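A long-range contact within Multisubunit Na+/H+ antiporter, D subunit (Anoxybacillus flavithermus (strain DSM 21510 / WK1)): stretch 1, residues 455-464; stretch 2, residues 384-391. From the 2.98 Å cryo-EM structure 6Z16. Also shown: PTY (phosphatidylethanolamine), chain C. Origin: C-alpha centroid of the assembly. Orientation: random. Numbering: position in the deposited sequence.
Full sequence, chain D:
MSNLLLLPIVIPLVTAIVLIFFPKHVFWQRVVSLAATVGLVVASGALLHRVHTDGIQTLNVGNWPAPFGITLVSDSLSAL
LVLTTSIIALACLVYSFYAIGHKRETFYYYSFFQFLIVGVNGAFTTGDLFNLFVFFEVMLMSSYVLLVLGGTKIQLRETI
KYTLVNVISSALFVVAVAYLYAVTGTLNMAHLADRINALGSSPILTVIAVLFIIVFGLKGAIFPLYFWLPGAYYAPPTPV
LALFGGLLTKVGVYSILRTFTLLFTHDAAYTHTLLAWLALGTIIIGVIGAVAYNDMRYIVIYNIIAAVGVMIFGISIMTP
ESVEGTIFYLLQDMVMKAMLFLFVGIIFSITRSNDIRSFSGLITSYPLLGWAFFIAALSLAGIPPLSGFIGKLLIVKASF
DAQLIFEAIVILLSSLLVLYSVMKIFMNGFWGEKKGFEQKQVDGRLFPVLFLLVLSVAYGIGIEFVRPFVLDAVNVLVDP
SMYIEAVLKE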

ATOM      1  N   LEU D 455      67.946  22.576 -20.476  1.00 41.31           N
ATOM      2  CA  LEU D 455      66.926  22.736 -21.510  1.00 46.03           C
ATOM      3  C   LEU D 455      66.927  24.131 -22.121  1.00 44.00           C
ATOM      4  O   LEU D 455      66.665  24.272 -23.318  1.00 36.91           O
ATOM      5  CB  LEU D 455      65.537  22.416 -20.968  1.00 57.65           C
ATOM      6  CG  LEU D 455      65.255  20.945 -20.702  1.00 73.99           C
ATOM      7  CD1 LEU D 455      63.847  20.814 -20.212  1.00 73.72           C
ATOM      8  CD2 LEU D 455      65.465  20.121 -21.955  1.00 73.87           C
ATOM      9  N   SER D 456      67.253  25.164 -21.339  1.00 48.48           N
ATOM     10  CA  SER D 456      67.320  26.511 -21.903  1.00 53.58           C
ATOM     11  C   SER D 456      68.516  26.667 -22.839  1.00 45.34           C
ATOM     12  O   SER D 456      68.403  27.297 -23.900  1.00 41.41           O
ATOM     13  CB  SER D 456      67.365  27.545 -20.779  1.00 61.61           C
ATOM     14  OG  SER D 456      68.546  27.422 -20.016  1.00 56.56           O
ATOM     15  N   VAL D 457      69.659  26.078 -22.473  1.00 37.47           N
ATOM     16  CA  VAL D 457      70.836  26.104 -23.340  1.00 33.29           C
ATOM     17  C   VAL D 457      70.573  25.340 -24.632  1.00 30.19           C
ATOM     18  O   VAL D 457      70.884  25.824 -25.728  1.00 41.29           O
ATOM     19  CB  VAL D 457      72.061  25.552 -22.586  1.00 51.13           C
ATOM     20  CG1 VAL D 457      73.225  25.348 -23.524  1.00 45.31           C
ATOM     21  CG2 VAL D 457      72.467  26.506 -21.484  1.00 50.12           C
ATOM     22  N   ALA D 458      69.956  24.158 -24.531  1.00 26.96           N
ATOM     23  CA  ALA D 458      69.609  23.388 -25.721  1.00 27.46           C
ATOM     24  C   ALA D 458      68.546  24.080 -26.559  1.00 30.50           C
ATOM     25  O   ALA D 458      68.494  23.882 -27.776  1.00 29.88           O
ATOM     26  CB  ALA D 458      69.129  21.999 -25.319  1.00 35.73           C
ATOM     27  N   TYR D 459      67.691  24.881 -25.927  1.00 38.77           N
ATOM     28  CA  TYR D 459      66.737  25.696 -26.667  1.00 48.07           C
ATOM     29  C   TYR D 459      67.445  26.780 -27.460  1.00 45.21           C
ATOM     30  O   TYR D 459      67.090  27.043 -28.612  1.00 45.36           O
ATOM     31  CB  TYR D 459      65.732  26.303 -25.692  1.00 65.33           C
ATOM     32  CG  TYR D 459      64.682  27.172 -26.327  1.00 71.78           C
ATOM     33  CD1 TYR D 459      63.635  26.617 -27.044  1.00 74.31           C
ATOM     34  CD2 TYR D 459      64.726  28.551 -26.193  1.00 66.70           C
ATOM     35  CE1 TYR D 459      62.671  27.409 -27.617  1.00 69.56           C
ATOM     36  CE2 TYR D 459      63.770  29.348 -26.767  1.00 63.76           C
ATOM     37  CZ  TYR D 459      62.745  28.772 -27.470  1.00 65.13           C
ATOM     38  OH  TYR D 459      61.786  29.563 -28.038  1.00 64.28           O
ATOM     39  N   GLY D 460      68.452  27.413 -26.857  1.00 46.79           N
ATOM     40  CA  GLY D 460      69.211  28.429 -27.565  1.00 39.02           C
ATOM     41  C   GLY D 460      70.055  27.880 -28.696  1.00 40.43           C
ATOM     42  O   GLY D 460      70.219  28.542 -29.725  1.00 40.41           O
ATOM     43  N   ILE D 461      70.601  26.674 -28.529  1.00 42.17           N
ATOM     44  CA  ILE D 461      71.359  26.049 -29.610  1.00 40.94           C
ATOM     45  C   ILE D 461      70.425  25.605 -30.729  1.00 45.54           C
ATOM     46  O   ILE D 461      70.644  25.917 -31.904  1.00 45.44           O
ATOM     47  CB  ILE D 461      72.186  24.865 -29.083  1.00 37.64           C
ATOM     48  CG1 ILE D 461      73.162  25.316 -27.998  1.00 47.88           C
ATOM     49  CG2 ILE D 461      72.936  24.208 -30.215  1.00 32.18           C
ATOM     50  CD1 ILE D 461      74.157  26.336 -28.448  1.00 58.15           C
ATOM     51  N   GLY D 462      69.377  24.867 -30.386  1.00 36.28           N
ATOM     52  CA  GLY D 462      68.529  24.257 -31.386  1.00 25.50           C
ATOM     53  C   GLY D 462      67.298  25.039 -31.782  1.00 36.66           C
ATOM     54  O   GLY D 462      66.178  24.588 -31.544  1.00 44.21           O
ATOM     55  N   ILE D 463      67.485  26.209 -32.395  1.00 37.23           N
ATOM     56  CA  ILE D 463      66.352  26.980 -32.895  1.00 35.95           C
ATOM     57  C   ILE D 463      65.768  26.326 -34.142  1.00 30.99           C
ATOM     58  O   ILE D 463      64.559  26.402 -34.383  1.00 36.52           O
ATOM     59  CB  ILE D 463      66.799  28.438 -33.138  1.00 59.73           C
ATOM     60  CG1 ILE D 463      67.239  29.089 -31.829  1.00 61.21           C
ATOM     61  CG2 ILE D 463      65.708  29.300 -33.757  1.00 58.59           C
ATOM     62  CD1 ILE D 463      66.121  29.248 -30.832  1.00 56.27           C
ATOM     63  N   GLU D 464      66.592  25.630 -34.924  1.00 65.24           N
ATOM     64  CA  GLU D 464      66.115  25.034 -36.169  1.00 56.34           C
ATOM     65  C   GLU D 464      65.195  23.841 -35.918  1.00 54.35           C
ATOM     66  O   GLU D 464      64.309  23.560 -36.732  1.00 54.58           O
ATOM     67  CB  GLU D 464      67.317  24.643 -37.036  1.00 62.35           C
ATOM     68  CG  GLU D 464      67.006  24.060 -38.406  1.00 73.68           C
ATOM     69  CD  GLU D 464      66.327  25.040 -39.341  1.00 82.61           C
ATOM     70  OE1 GLU D 464      66.504  26.263 -39.177  1.00 78.77           O
ATOM     71  OE2 GLU D 464      65.618  24.579 -40.258  1.00 86.90           O
TER
HETATM   72  C1  PTY C 503      66.797  20.438 -30.155  1.00105.16           C
HETATM   73  C2  PTY C 503      72.036  22.543 -36.507  1.00131.41           C
HETATM   74  C3  PTY C 503      71.712  22.327 -35.007  1.00137.67           C
HETATM   75  O4  PTY C 503      66.804  20.658 -28.726  1.00 93.44           O
HETATM   76  C5  PTY C 503      68.309  20.149 -32.166  1.00135.72           C
HETATM   77  C6  PTY C 503      68.187  20.595 -30.726  1.00123.99           C
HETATM   78  O7  PTY C 503      69.236  20.027 -29.862  1.00122.60           O
HETATM   79  C8  PTY C 503      69.326  18.702 -29.591  1.00122.56           C
HETATM   80  O10 PTY C 503      68.589  17.855 -30.021  1.00124.20           O
HETATM   81  C11 PTY C 503      70.489  18.418 -28.681  1.00124.12           C
HETATM   82  C12 PTY C 503      70.615  19.369 -27.496  1.00112.98           C
HETATM   83  C13 PTY C 503      71.591  20.512 -27.741  1.00117.40           C
HETATM   84  C14 PTY C 503      72.858  20.452 -26.913  1.00127.54           C
HETATM   85  C15 PTY C 503      72.630  20.617 -25.425  1.00127.13           C
HETATM   86  C16 PTY C 503      73.866  21.107 -24.700  1.00131.61           C
HETATM   87  C17 PTY C 503      73.694  21.327 -23.207  1.00134.47           C
HETATM   88  C18 PTY C 503      74.851  22.097 -22.606  1.00142.81           C
HETATM   89  C19 PTY C 503      74.797  22.272 -21.100  1.00146.22           C
HETATM   90  C20 PTY C 503      75.870  23.214 -20.580  1.00147.16           C
HETATM   91  C21 PTY C 503      76.102  23.129 -19.082  1.00144.89           C
HETATM   92  C22 PTY C 503      74.911  23.546 -18.235  1.00135.01           C
HETATM   93  C23 PTY C 503      75.016  23.069 -16.801  1.00132.16           C
HETATM   94  C24 PTY C 503      75.107  21.556 -16.680  1.00128.00           C
HETATM   95  C25 PTY C 503      75.463  21.066 -15.287  1.00128.29           C
HETATM   96  C26 PTY C 503      75.416  19.556 -15.124  1.00127.17           C
HETATM   97  C27 PTY C 503      75.932  19.077 -13.778  1.00131.57           C
HETATM   98  C28 PTY C 503      75.816  17.586 -13.549  1.00129.85           C
HETATM   99  C29 PTY C 503      76.254  17.167 -12.163  1.00127.85           C
HETATM  100  C30 PTY C 503      65.681  21.139 -28.188  1.00 83.32           C
HETATM  101  C31 PTY C 503      65.702  21.021 -26.691  1.00102.51           C
HETATM  102  O30 PTY C 503      64.765  21.569 -28.835  1.00 72.19           O
HETATM  103  C32 PTY C 503      65.423  22.314 -25.937  1.00108.19           C
HETATM  104  C33 PTY C 503      63.957  22.720 -25.891  1.00100.60           C
HETATM  105  C34 PTY C 503      63.206  22.244 -24.658  1.00 91.93           C
HETATM  106  C35 PTY C 503      61.775  22.761 -24.575  1.00105.01           C
HETATM  107  C36 PTY C 503      61.519  23.765 -23.455  1.00113.01           C
HETATM  108  C37 PTY C 503      62.267  25.082 -23.594  1.00 96.90           C
HETATM  109  P1  PTY C 503      69.656  20.720 -34.397  1.00167.74           P
HETATM  110  O11 PTY C 503      70.286  22.091 -34.901  1.00146.45           O
HETATM  111  O12 PTY C 503      68.366  20.516 -35.177  1.00156.76           O
HETATM  112  O13 PTY C 503      70.627  19.610 -34.495  1.00175.66           O
HETATM  113  O14 PTY C 503      69.237  21.000 -32.870  1.00146.89           O
HETATM  114  N1  PTY C 503      70.934  22.034 -37.323  1.00132.81           N
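Stretch 2 (384-391) PPLSGFIG

Stretch 2 meets stretch 1 as a largely irregular segment laid against a helix end. Residues 455-461 form the last turns of a helix that begins earlier in the chain; Gly462 leaves helical geometry, and a new helix starts at Ile463. Of the opposing segment, only Ile390 and Gly391 belong clearly to a helix, one that continues beyond the stretch. Before them the chain passes through two prolines and then an extended residue, Leu386, with phi/psi of -102/-169°, which carries it past the helix.

The contact is built round Ser387, which has more of its surface covered than any other residue here. Its CA lies 3.7 Å from the CA of Gly460, a separation that puts the two backbones in direct contact. Glycine makes this possible. An ideal CB on Gly460 would point toward stretch 2 and lie 2.5 Å from Leu386 C and 2.9 Å from Ser387 N, both clashes. With no side chain in that place, the peptide between Leu386 and Ser387 settles onto the helix, and Leu386 O comes within 3.6 Å of Gly460 CA. The rule to read here is that a bare helix surface admits main chain, where a side chain would hold it off.

The Ser387 side chain packs close to the helix: its CB sits 3.5 Å from Ser456 O, one helical turn before Gly460, and 4.0 Å from Tyr459 CD2, at the edge of the tyrosine ring and near its plane. Ser456 O already accepts the helical hydrogen bond from Gly460 N at 3.0 Å, so the serine CB packs beside an occupied acceptor. No hydrogen bond crosses between the stretches. The hydroxyl of Ser387, in the p rotamer, is satisfied elsewhere in the structure, as is that of Tyr459, so this interface rests on close packing.

Ile390 and Ile463 provide the second anchor. Both CA-to-CB bonds point toward the opposite stretch, and Ile390 CG2 meets Ile463 CD1 at 3.8 Å, an apolar contact between two helical residues. Stretch 2 crosses the helix of residues 455-461 steeply rather than running along it, and the Ile390 and Ile463 pair lies beyond the crossing at Gly460.

Leu386 works differently. Its CA-to-CB bond points away from the helix, yet the end of its side chain comes nearer, and its CD2 reaches 4.4 Å from Val457 CG2 in a looser apolar contact. Pro385, poorly ordered, approaches through its backbone: its O lies 3.8 Å from Ile461 CD1.

Stretch 1 also touches the phosphatidylethanolamine, whose C32 lies 3.4 Å from Tyr459 N and whose C18 lies 3.7 Å from Val457 CG1. Gly462 serves the lipid as Gly460 serves the protein: an ideal CB there would clash with PTY C6 at 2.3 Å. Two glycines, two residues apart, thus leave room for two different neighbours.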

ATOM      1  N   PRO D 384      73.939  35.930 -27.609  1.00 67.93           N
ATOM      2  CA  PRO D 384      73.445  35.134 -28.778  1.00 76.30           C
ATOM      3  C   PRO D 384      73.594  33.616 -28.716  1.00100.28           C
ATOM      4  O   PRO D 384      72.739  32.931 -29.299  1.00104.65           O
ATOM      5  CB  PRO D 384      74.248  35.710 -29.950  1.00 72.82           C
ATOM      6  CG  PRO D 384      74.550  37.063 -29.531  1.00 77.52           C
ATOM      7  CD  PRO D 384      74.789  37.041 -28.064  1.00 79.90           C
ATOM      8  N   PRO D 385      74.626  33.010 -28.098  1.00101.25           N
ATOM      9  CA  PRO D 385      74.597  31.535 -28.018  1.00 98.72           C
ATOM     10  C   PRO D 385      73.557  30.976 -27.059  1.00 92.52           C
ATOM     11  O   PRO D 385      73.353  29.757 -27.049  1.00 96.40           O
ATOM     12  CB  PRO D 385      76.010  31.173 -27.556  1.00105.04           C
ATOM     13  CG  PRO D 385      76.500  32.356 -26.877  1.00107.12           C
ATOM     14  CD  PRO D 385      75.955  33.490 -27.666  1.00107.67           C
ATOM     15  N   LEU D 386      72.898  31.809 -26.269  1.00 76.19           N
ATOM     16  CA  LEU D 386      71.961  31.371 -25.258  1.00 62.83           C
ATOM     17  C   LEU D 386      70.532  31.555 -25.766  1.00 69.07           C
ATOM     18  O   LEU D 386      70.303  31.818 -26.949  1.00 67.33           O
ATOM     19  CB  LEU D 386      72.254  32.117 -23.961  1.00 47.17           C
ATOM     20  CG  LEU D 386      73.660  31.782 -23.465  1.00 31.51           C
ATOM     21  CD1 LEU D 386      74.026  32.598 -22.261  1.00 23.61           C
ATOM     22  CD2 LEU D 386      73.794  30.305 -23.160  1.00 28.51           C
ATOM     23  N   SER D 387      69.561  31.405 -24.862  1.00 68.95           N
ATOM     24  CA  SER D 387      68.173  31.175 -25.257  1.00 69.26           C
ATOM     25  C   SER D 387      67.511  32.429 -25.822  1.00 60.57           C
ATOM     26  O   SER D 387      67.052  32.438 -26.969  1.00 55.77           O
ATOM     27  CB  SER D 387      67.384  30.652 -24.060  1.00 68.86           C
ATOM     28  OG  SER D 387      67.289  31.640 -23.055  1.00 72.25           O
ATOM     29  N   GLY D 388      67.442  33.494 -25.031  1.00 55.74           N
ATOM     30  CA  GLY D 388      66.631  34.641 -25.394  1.00 60.44           C
ATOM     31  C   GLY D 388      67.250  35.651 -26.337  1.00 61.81           C
ATOM     32  O   GLY D 388      67.168  36.856 -26.091  1.00 62.96           O
ATOM     33  N   PHE D 389      67.855  35.188 -27.426  1.00 55.60           N
ATOM     34  CA  PHE D 389      68.426  36.082 -28.421  1.00 43.78           C
ATOM     35  C   PHE D 389      67.551  36.240 -29.652  1.00 35.63           C
ATOM     36  O   PHE D 389      67.345  37.362 -30.115  1.00 30.54           O
ATOM     37  CB  PHE D 389      69.811  35.595 -28.849  1.00 39.13           C
ATOM     38  CG  PHE D 389      70.388  36.365 -30.002  1.00 51.88           C
ATOM     39  CD1 PHE D 389      70.822  37.666 -29.833  1.00 64.20           C
ATOM     40  CD2 PHE D 389      70.511  35.779 -31.253  1.00 48.95           C
ATOM     41  CE1 PHE D 389      71.346  38.377 -30.893  1.00 68.19           C
ATOM     42  CE2 PHE D 389      71.034  36.484 -32.313  1.00 56.44           C
ATOM     43  CZ  PHE D 389      71.455  37.783 -32.132  1.00 65.96           C
ATOM     44  N   ILE D 390      67.046  35.133 -30.201  1.00 36.92           N
ATOM     45  CA  ILE D 390      66.360  35.191 -31.484  1.00 57.69           C
ATOM     46  C   ILE D 390      64.993  35.855 -31.354  1.00 59.31           C
ATOM     47  O   ILE D 390      64.525  36.493 -32.306  1.00 53.17           O
ATOM     48  CB  ILE D 390      66.290  33.774 -32.093  1.00 63.84           C
ATOM     49  CG1 ILE D 390      65.976  33.828 -33.585  1.00 77.01           C
ATOM     50  CG2 ILE D 390      65.297  32.894 -31.376  1.00 85.15           C
ATOM     51  CD1 ILE D 390      67.113  34.371 -34.414  1.00 86.98           C
ATOM     52  N   GLY D 391      64.389  35.809 -30.166  1.00 61.52           N
ATOM     53  CA  GLY D 391      63.126  36.463 -29.909  1.00 52.66           C
ATOM     54  C   GLY D 391      63.241  37.967 -29.955  1.00 54.00           C
ATOM     55  O   GLY D 391      62.557  38.615 -30.758  1.00 54.62           O
TER